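Local coordinates for solute-binding periplasmic protein of iron/siderophore ABC transporter (Yersinia pestis, PDB 6B2X), which probably captures an iron-siderophore complex in the periplasm and delivers it to an ABC transporter for import, at residues 133-138 / 157-162. Sequence-based numbering, arbitrary orientation.
Sequences AIFGLS and VPVVFV
Pro158 O accepts the N-H of Ala133 at 2.9 Å, the first of five backbone hydrogen bonds between two neighbouring parallel strands, which a right-handed beta-alpha-beta crossover connects through helix 147-154. Strand 159-162 lies at one end of the five-stranded parallel sheet of a periplasmic binding protein lobe, beside strand 132-136. Val159 follows on the face covered by helix 147-154; with CG1 anti to its backbone N (chi1 170°), that methyl slants against the Phe135 ring, Val159 CG1 to Phe135 CD1 3.7 Å. Val160 bonds through both backbone groups: its N reaches Ala133 O, and its O accepts Phe135 N. Its side chain lies alongside Ile134, pointing the same way into the face packed by helix 168-182, with Ile134 CD1 4.0 Å from Val160 CB. Phe161 returns to the Val159 face. Phe135 CB sits over one face of the Phe161 ring, 4.2 Å from the centroid, as a CH-pi contact, while Gly136 O lies at the ring edge, 3.6 Å from Phe161 CD1. The Leu137 side chain crosses that of Phe161 at about a right angle, with Leu137 CD2 4.1 Å from Phe161 CD1. The outer flank of the strand is engaged too, since Phe161 N donates to Asp43 OD2. Val162 N then bonds Phe135 O, and the pairing continues past the end of strand 132-136, where Leu137 N meets Val162 O at 2.8 Å. Val162 CG2, set between its backbone N and carbonyl carbon (chi1 -57°), lies 3.5 Å from Phe135 O.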
loop_
_atom_site.group_PDB
_atom_site.type_symbol
_atom_site.label_atom_id
_atom_site.label_comp_id
_atom_site.label_asym_id
_atom_site.label_seq_id
_atom_site.Cartn_x
_atom_site.Cartn_y
_atom_site.Cartn_z
ATOM N N ALA A 133 -8.492 -0.371 18.927
ATOM C CA ALA A 133 -7.294 -0.892 18.287
ATOM C C ALA A 133 -7.644 -1.298 16.869
ATOM O O ALA A 133 -8.738 -1.812 16.616
ATOM C CB ALA A 133 -6.716 -2.089 19.055
ATOM N N ILE A 134 -6.717 -1.065 15.946
ATOM C CA ILE A 134 -6.909 -1.398 14.544
ATOM C C ILE A 134 -5.893 -2.456 14.155
ATOM O O ILE A 134 -4.693 -2.300 14.413
ATOM C CB ILE A 134 -6.750 -0.173 13.633
ATOM C CG1 ILE A 134 -7.610 0.996 14.116
ATOM C CG2 ILE A 134 -7.044 -0.582 12.189
ATOM C CD1 ILE A 134 -9.091 0.682 14.206
ATOM N N PHE A 135 -6.369 -3.516 13.506
ATOM C CA PHE A 135 -5.515 -4.558 12.955
ATOM C C PHE A 135 -5.871 -4.785 11.487
ATOM O O PHE A 135 -6.976 -4.461 11.030
ATOM C CB PHE A 135 -5.649 -5.887 13.755
ATOM C CG PHE A 135 -5.029 -5.851 15.131
ATOM C CD1 PHE A 135 -5.643 -5.158 16.166
ATOM C CD2 PHE A 135 -3.821 -6.498 15.384
ATOM C CE1 PHE A 135 -5.074 -5.106 17.432
ATOM C CE2 PHE A 135 -3.242 -6.460 16.651
ATOM C CZ PHE A 135 -3.864 -5.769 17.677
ATOM N N GLY A 136 -4.923 -5.365 10.753
ATOM C CA GLY A 136 -5.173 -5.862 9.415
ATOM C C GLY A 136 -5.524 -7.342 9.431
ATOM O O GLY A 136 -5.103 -8.090 10.310
ATOM N N LEU A 137 -6.321 -7.762 8.458
ATOM C CA LEU A 137 -6.553 -9.189 8.289
ATOM C C LEU A 137 -5.255 -9.857 7.887
ATOM O O LEU A 137 -4.474 -9.316 7.103
ATOM C CB LEU A 137 -7.612 -9.453 7.226
ATOM C CG LEU A 137 -9.066 -9.539 7.679
ATOM C CD1 LEU A 137 -9.968 -9.759 6.468
ATOM C CD2 LEU A 137 -9.265 -10.640 8.710
ATOM N N SER A 138 -5.014 -11.033 8.428
ATOM C CA SER A 138 -3.880 -11.803 7.948
ATOM C C SER A 138 -4.317 -12.744 6.810
ATOM O O SER A 138 -5.507 -12.890 6.500
ATOM C CB SER A 138 -3.242 -12.561 9.110
ATOM O OG SER A 138 -3.085 -11.700 10.233
ATOM N N VAL A 157 -11.754 -3.941 24.990
ATOM C CA VAL A 157 -11.237 -2.947 24.053
ATOM C C VAL A 157 -11.731 -3.329 22.661
ATOM O O VAL A 157 -11.516 -4.478 22.234
ATOM C CB VAL A 157 -9.706 -2.848 24.085
ATOM C CG1 VAL A 157 -9.239 -1.721 23.164
ATOM C CG2 VAL A 157 -9.207 -2.584 25.516
ATOM N N PRO A 158 -12.417 -2.437 21.949
ATOM C CA PRO A 158 -12.878 -2.783 20.599
ATOM C C PRO A 158 -11.690 -2.933 19.662
ATOM O O PRO A 158 -10.838 -2.041 19.562
ATOM C CB PRO A 158 -13.777 -1.603 20.211
ATOM C CG PRO A 158 -13.366 -0.499 21.102
ATOM C CD PRO A 158 -12.871 -1.106 22.370
ATOM N N VAL A 159 -11.610 -4.105 19.034
ATOM C CA VAL A 159 -10.626 -4.418 18.002
ATOM C C VAL A 159 -11.361 -4.444 16.668
ATOM O O VAL A 159 -12.352 -5.171 16.516
ATOM C CB VAL A 159 -9.925 -5.758 18.276
ATOM C CG1 VAL A 159 -9.081 -6.183 17.080
ATOM C CG2 VAL A 159 -9.071 -5.677 19.551
ATOM N N VAL A 160 -10.891 -3.649 15.708
ATOM C CA VAL A 160 -11.520 -3.530 14.394
ATOM C C VAL A 160 -10.523 -4.000 13.345
ATOM O O VAL A 160 -9.389 -3.504 13.291
ATOM C CB VAL A 160 -11.987 -2.091 14.122
ATOM C CG1 VAL A 160 -12.238 -1.875 12.653
ATOM C CG2 VAL A 160 -13.251 -1.806 14.919
ATOM N N PHE A 161 -10.932 -4.964 12.526
ATOM C CA PHE A 161 -10.096 -5.498 11.455
ATOM C C PHE A 161 -10.410 -4.817 10.127
ATOM O O PHE A 161 -11.580 -4.659 9.760
ATOM C CB PHE A 161 -10.281 -7.007 11.307
ATOM C CG PHE A 161 -9.492 -7.828 12.299
ATOM C CD1 PHE A 161 -8.232 -8.305 11.981
ATOM C CD2 PHE A 161 -10.037 -8.153 13.540
ATOM C CE1 PHE A 161 -7.513 -9.093 12.898
ATOM C CE2 PHE A 161 -9.332 -8.926 14.457
ATOM C CZ PHE A 161 -8.068 -9.401 14.139
ATOM N N VAL A 162 -9.359 -4.400 9.423
ATOM C CA VAL A 162 -9.454 -3.829 8.092
ATOM C C VAL A 162 -8.605 -4.690 7.172
ATOM O O VAL A 162 -7.936 -5.629 7.602
ATOM C CB VAL A 162 -8.983 -2.374 8.035
ATOM C CG1 VAL A 162 -9.778 -1.526 8.999
ATOM C CG2 VAL A 162 -7.470 -2.330 8.352
#